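Local coordinates for protein oxidoreductase (Azotobacter vinelandii, PDB 7D5M) that binds NAD+ in a Rossmann-type domain and, as an inositol dehydrogenase homologue, probably oxidises a polyol or sugar substrate with it, at residues 90-93 with 94-98; 123-126 with 127-130. All coordinates share one frame; numbering follows the deposited sequence.

Interaction 1: 90-93 with 94-98; sequences VATP and NGTHF. With NAD (nicotinamide-adenine-dinucleotide), chain B.
Pro93 O takes a straight backbone bond from Thr96 N (3.2 Å, 170° at the hydrogen) where the chain leaves strand 87-91 and turns into helix 97-106. Pro93 O also accepts the hydroxyl of Thr96, its OG1 2.9 Å away in the carbonyl plane, so backbone and side chain of one residue grip it together. Lying between its own N and carbonyl carbon (chi1 56°), Thr96 OG1 is held against the turn and also comes within 2.7 Å of Thr92 OG1; the two threonine side chains cross at about a right angle. His97 reaches back to the strand end: its NE2 donates to Thr92 O at 2.8 Å, the oxygen near the ring plane but the donor standing above the carbonyl plane. ND1 of the same ring is bound to Pro116 O, which fixes the ring at both nitrogens, and Asn94 CA covers one face. This is the strand-to-helix turn of the beta-alpha-beta unit 87-91, 97-106, 110-113 of the Rossmann fold, its loop bordering the dinucleotide. Pro93 CD lies 3.4 Å from C8A of the NAD adenine, and Thr92 CG2 touches the same base. At the nicotinamide end Asn94 OD1 faces the ribose hydroxyls O3D and O2D, with Trp190 packed against its side chain.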
loop_
_atom_site.group_PDB
_atom_site.type_symbol
_atom_site.label_atom_id
_atom_site.label_comp_id
_atom_site.label_asym_id
_atom_site.label_seq_id
_atom_site.Cartn_x
_atom_site.Cartn_y
_atom_site.Cartn_z
ATOM N N VAL A 90 4.602 36.283 10.005
ATOM C CA VAL A 90 5.765 36.162 10.928
ATOM C C VAL A 90 6.342 34.747 10.778
ATOM O O VAL A 90 5.691 33.779 11.194
ATOM C CB VAL A 90 5.347 36.477 12.375
ATOM C CG1 VAL A 90 6.518 36.342 13.335
ATOM C CG2 VAL A 90 4.698 37.846 12.495
ATOM N N ALA A 91 7.513 34.636 10.161
ATOM C CA ALA A 91 8.166 33.342 9.859
ATOM C C ALA A 91 9.581 33.358 10.424
ATOM O O ALA A 91 10.477 32.759 9.813
ATOM C CB ALA A 91 8.157 33.096 8.376
ATOM N N THR A 92 9.764 34.023 11.563
ATOM C CA THR A 92 11.049 34.072 12.293
ATOM C C THR A 92 11.130 32.838 13.178
ATOM O O THR A 92 10.177 32.078 13.292
ATOM C CB THR A 92 11.165 35.366 13.101
ATOM O OG1 THR A 92 10.006 35.435 13.936
ATOM C CG2 THR A 92 11.271 36.598 12.229
ATOM N N PRO A 93 12.283 32.568 13.811
ATOM C CA PRO A 93 12.331 31.538 14.850
ATOM C C PRO A 93 11.380 31.853 16.016
ATOM O O PRO A 93 11.027 33.000 16.228
ATOM C CB PRO A 93 13.803 31.527 15.272
ATOM C CG PRO A 93 14.539 32.098 14.071
ATOM C CD PRO A 93 13.598 33.150 13.515
ATOM N N ASN A 94 11.012 30.810 16.758
ATOM C CA ASN A 94 9.894 30.788 17.737
ATOM C C ASN A 94 10.044 31.910 18.767
ATOM O O ASN A 94 9.013 32.503 19.120
ATOM C CB ASN A 94 9.823 29.453 18.474
ATOM C CG ASN A 94 9.526 28.298 17.550
ATOM O OD1 ASN A 94 9.158 28.501 16.397
ATOM N ND2 ASN A 94 9.701 27.084 18.053
ATOM N N GLY A 95 11.281 32.182 19.206
ATOM C CA GLY A 95 11.588 33.120 20.307
ATOM C C GLY A 95 11.120 34.541 20.048
ATOM O O GLY A 95 10.966 35.297 21.028
ATOM N N THR A 96 10.908 34.924 18.788
ATOM C CA THR A 96 10.568 36.320 18.409
ATOM C C THR A 96 9.083 36.453 18.029
ATOM O O THR A 96 8.661 37.590 17.768
ATOM C CB THR A 96 11.486 36.826 17.289
ATOM O OG1 THR A 96 11.374 35.921 16.190
ATOM C CG2 THR A 96 12.931 36.953 17.731
ATOM N N HIS A 97 8.307 35.366 17.999
ATOM C CA HIS A 97 6.889 35.397 17.540
ATOM C C HIS A 97 6.074 36.354 18.414
ATOM O O HIS A 97 5.292 37.138 17.870
ATOM C CB HIS A 97 6.252 34.009 17.571
ATOM C CG HIS A 97 6.784 33.081 16.536
ATOM N ND1 HIS A 97 6.260 31.825 16.362
ATOM C CD2 HIS A 97 7.778 33.218 15.633
ATOM C CE1 HIS A 97 6.916 31.212 15.399
ATOM N NE2 HIS A 97 7.847 32.047 14.926
ATOM N N PHE A 98 6.244 36.275 19.734
ATOM C CA PHE A 98 5.432 37.071 20.686
ATOM C C PHE A 98 5.655 38.565 20.427
ATOM O O PHE A 98 4.668 39.293 20.205
ATOM C CB PHE A 98 5.754 36.704 22.134
ATOM C CG PHE A 98 5.045 37.588 23.122
ATOM C CD1 PHE A 98 3.731 37.339 23.488
ATOM C CD2 PHE A 98 5.685 38.700 23.656
ATOM C CE1 PHE A 98 3.078 38.171 24.385
ATOM C CE2 PHE A 98 5.027 39.535 24.545
ATOM C CZ PHE A 98 3.728 39.267 24.912
HETATM P PA NAD B . 14.723 28.974 9.567
HETATM O O1A NAD B . 15.803 29.095 10.596
HETATM O O2A NAD B . 14.864 28.020 8.423
HETATM O O5B NAD B . 14.405 30.439 8.989
HETATM C C5B NAD B . 14.452 31.638 9.823
HETATM C C4B NAD B . 14.405 32.837 8.907
HETATM O O4B NAD B . 14.076 34.033 9.661
HETATM C C3B NAD B . 15.723 33.165 8.194
HETATM O O3B NAD B . 15.449 33.711 6.912
HETATM C C2B NAD B . 16.346 34.195 9.142
HETATM O O2B NAD B . 17.322 35.024 8.551
HETATM C C1B NAD B . 15.099 34.993 9.491
HETATM N N9A NAD B . 15.183 35.764 10.722
HETATM C C8A NAD B . 15.639 35.315 11.934
HETATM N N7A NAD B . 15.532 36.206 12.888
HETATM C C5A NAD B . 14.949 37.303 12.274
HETATM C C6A NAD B . 14.564 38.565 12.769
HETATM N N6A NAD B . 14.691 38.931 14.047
HETATM N N1A NAD B . 13.997 39.429 11.891
HETATM C C2A NAD B . 13.867 39.047 10.611
HETATM N N3A NAD B . 14.179 37.883 10.037
HETATM C C4A NAD B . 14.725 37.043 10.935
HETATM O O3 NAD B . 13.328 28.603 10.299
HETATM P PN NAD B . 12.025 27.844 9.701
HETATM O O1N NAD B . 12.230 26.357 9.774
HETATM O O2N NAD B . 11.678 28.457 8.377
HETATM O O5D NAD B . 10.906 28.214 10.786
HETATM C C5D NAD B . 10.519 29.566 11.042
HETATM C C4D NAD B . 9.226 29.496 11.807
HETATM O O4D NAD B . 8.266 28.739 11.027
HETATM C C3D NAD B . 9.328 28.769 13.153
HETATM O O3D NAD B . 8.455 29.377 14.087
HETATM C C2D NAD B . 8.889 27.340 12.811
HETATM O O2D NAD B . 8.352 26.638 13.921
HETATM C C1D NAD B . 7.799 27.625 11.776
HETATM N N1N NAD B . 7.530 26.501 10.827
HETATM C C2N NAD B . 6.232 26.075 10.647
HETATM C C3N NAD B . 5.948 24.995 9.809
HETATM C C7N NAD B . 4.490 24.691 9.539
HETATM O O7N NAD B . 3.639 25.536 9.841
HETATM N N7N NAD B . 4.198 23.533 8.956
HETATM C C4N NAD B . 7.009 24.272 9.254
HETATM C C5N NAD B . 8.317 24.707 9.462
HETATM C C6N NAD B . 8.532 25.898 10.120
#

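Interaction 2: 123-126 with 127-130; sequences EAET and LREI
Glu125 and Arg128 form a salt bridge one helical turn apart, Glu125 OE1 lying 2.9 Å from Arg128 NH2 with 166° at the hydrogen. The two side chains run side by side in the same direction, and the acid oxygen sits at the guanidinium edge, while NH2 meets OE1 from above the carboxylate plane; the two planes are 52° apart. A bend in the glutamate at chi2 (-81°) turns the carboxylate back toward the arginine. One water stitches the pair to the backbone: it donates to Glu125 OE1 and Glu125 O, both at 2.7 Å, and accepts from Arg128 NE at 3.1 Å. Arg128 NH1 is bound to His364, so all three guanidinium nitrogens have a partner. An alanine in place of Glu125 would probably leave Arg128 NH2 without its acid partner and the water with one acceptor fewer, leaving the guanidinium less firmly fixed, held chiefly through His364. Beneath these groups Leu127, Arg128, Glu129 and Ile130 each donate a backbone N-H four residues back, as in Leu127 N to Glu123 O at 2.9 Å. Further round, Thr126 CG2 and Ile130 CD1 lie alongside at 3.9 Å, and Thr126 OG1 turns to Glu122 O. Ala124 and Arg128 pack on helix 363-381, Leu127 and Ile130 on helix 97-106. Such i to i+3 ion pairing along an alpha-helix belongs here to the beta-alpha-beta unit 110-113, 121-133, 138-140 of the Rossmann fold.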
loop_
_atom_site.group_PDB
_atom_site.type_symbol
_atom_site.label_atom_id
_atom_site.label_comp_id
_atom_site.label_asym_id
_atom_site.label_seq_id
_atom_site.Cartn_x
_atom_site.Cartn_y
_atom_site.Cartn_z
ATOM N N GLU A 123 1.767 34.444 27.943
ATOM C CA GLU A 123 2.073 35.244 26.725
ATOM C C GLU A 123 0.952 35.065 25.693
ATOM O O GLU A 123 0.535 36.059 25.077
ATOM C CB GLU A 123 3.383 34.798 26.072
ATOM C CG GLU A 123 4.638 35.378 26.686
ATOM C CD GLU A 123 5.891 34.800 26.046
ATOM O OE1 GLU A 123 6.024 33.563 26.042
ATOM O OE2 GLU A 123 6.713 35.573 25.528
ATOM N N ALA A 124 0.511 33.825 25.468
ATOM C CA ALA A 124 -0.553 33.503 24.491
ATOM C C ALA A 124 -1.835 34.264 24.855
ATOM O O ALA A 124 -2.465 34.853 23.949
ATOM C CB ALA A 124 -0.806 32.017 24.456
ATOM N N GLU A 125 -2.217 34.234 26.134
ATOM C CA GLU A 125 -3.449 34.900 26.634
ATOM C C GLU A 125 -3.322 36.409 26.391
ATOM O O GLU A 125 -4.324 37.025 25.967
ATOM C CB GLU A 125 -3.681 34.569 28.110
ATOM C CG GLU A 125 -4.001 33.106 28.348
ATOM C CD GLU A 125 -5.439 32.690 28.105
ATOM O OE1 GLU A 125 -6.223 33.484 27.540
ATOM O OE2 GLU A 125 -5.773 31.565 28.492
ATOM N N THR A 126 -2.142 36.980 26.632
ATOM C CA THR A 126 -1.867 38.423 26.409
ATOM C C THR A 126 -2.008 38.756 24.920
ATOM O O THR A 126 -2.679 39.749 24.586
ATOM C CB THR A 126 -0.473 38.808 26.914
ATOM O OG1 THR A 126 -0.492 38.483 28.300
ATOM C CG2 THR A 126 -0.149 40.265 26.671
ATOM N N LEU A 127 -1.376 37.968 24.051
ATOM C CA LEU A 127 -1.454 38.185 22.586
ATOM C C LEU A 127 -2.915 38.168 22.152
ATOM O O LEU A 127 -3.311 39.027 21.342
ATOM C CB LEU A 127 -0.711 37.070 21.850
ATOM C CG LEU A 127 0.749 37.327 21.510
ATOM C CD1 LEU A 127 1.196 36.304 20.480
ATOM C CD2 LEU A 127 0.983 38.743 20.995
ATOM N N ARG A 128 -3.674 37.185 22.641
ATOM C CA ARG A 128 -5.083 37.031 22.219
ATOM C C ARG A 128 -5.855 38.280 22.656
ATOM O O ARG A 128 -6.636 38.817 21.848
ATOM C CB ARG A 128 -5.720 35.755 22.768
ATOM C CG ARG A 128 -7.214 35.712 22.485
ATOM C CD ARG A 128 -7.858 34.360 22.620
ATOM N NE ARG A 128 -7.655 33.775 23.923
ATOM C CZ ARG A 128 -8.015 32.540 24.253
ATOM N NH1 ARG A 128 -8.603 31.749 23.369
ATOM N NH2 ARG A 128 -7.794 32.103 25.477
ATOM N N GLU A 129 -5.664 38.743 23.892
ATOM C CA GLU A 129 -6.401 39.949 24.366
ATOM C C GLU A 129 -6.049 41.148 23.485
ATOM O O GLU A 129 -6.968 41.927 23.156
ATOM C CB GLU A 129 -6.132 40.218 25.844
ATOM C CG GLU A 129 -6.815 39.201 26.731
ATOM C CD GLU A 129 -7.228 39.718 28.092
ATOM O OE1 GLU A 129 -6.588 40.677 28.575
ATOM O OE2 GLU A 129 -8.182 39.152 28.664
ATOM N N ILE A 130 -4.789 41.283 23.079
ATOM C CA ILE A 130 -4.341 42.442 22.260
ATOM C C ILE A 130 -4.928 42.317 20.844
ATOM O O ILE A 130 -5.392 43.332 20.310
ATOM C CB ILE A 130 -2.806 42.576 22.277
ATOM C CG1 ILE A 130 -2.294 42.900 23.688
ATOM C CG2 ILE A 130 -2.360 43.626 21.267
ATOM C CD1 ILE A 130 -0.784 42.921 23.826
HETATM O O HOH W 1 -6.662 35.710 26.085
#

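In the fold
Both interactions lie in the NAD-binding Rossmann domain, in series along the chain, with centres about 15 Å apart. Interaction 1 links strand 87-91 to helix 97-106; strand 110-113 follows, and interaction 2 lies on helix 121-133, which leads to strand 138-140. Strands 87-91, 110-113 and 138-140 are neighbours in the parallel five-stranded sheet, so the interactions fall in two successive beta-alpha-beta units. The two interactions touch through Phe98, whose CD1 is 3.6 Å from Leu127 CG. Interaction 1 borders the cofactor directly, whereas the side chain of Leu127 stays about 12 Å from the bound NAD: residues 123-130 join the neighbouring helix 97-106 to helix 363-381 at a distance from the cofactor.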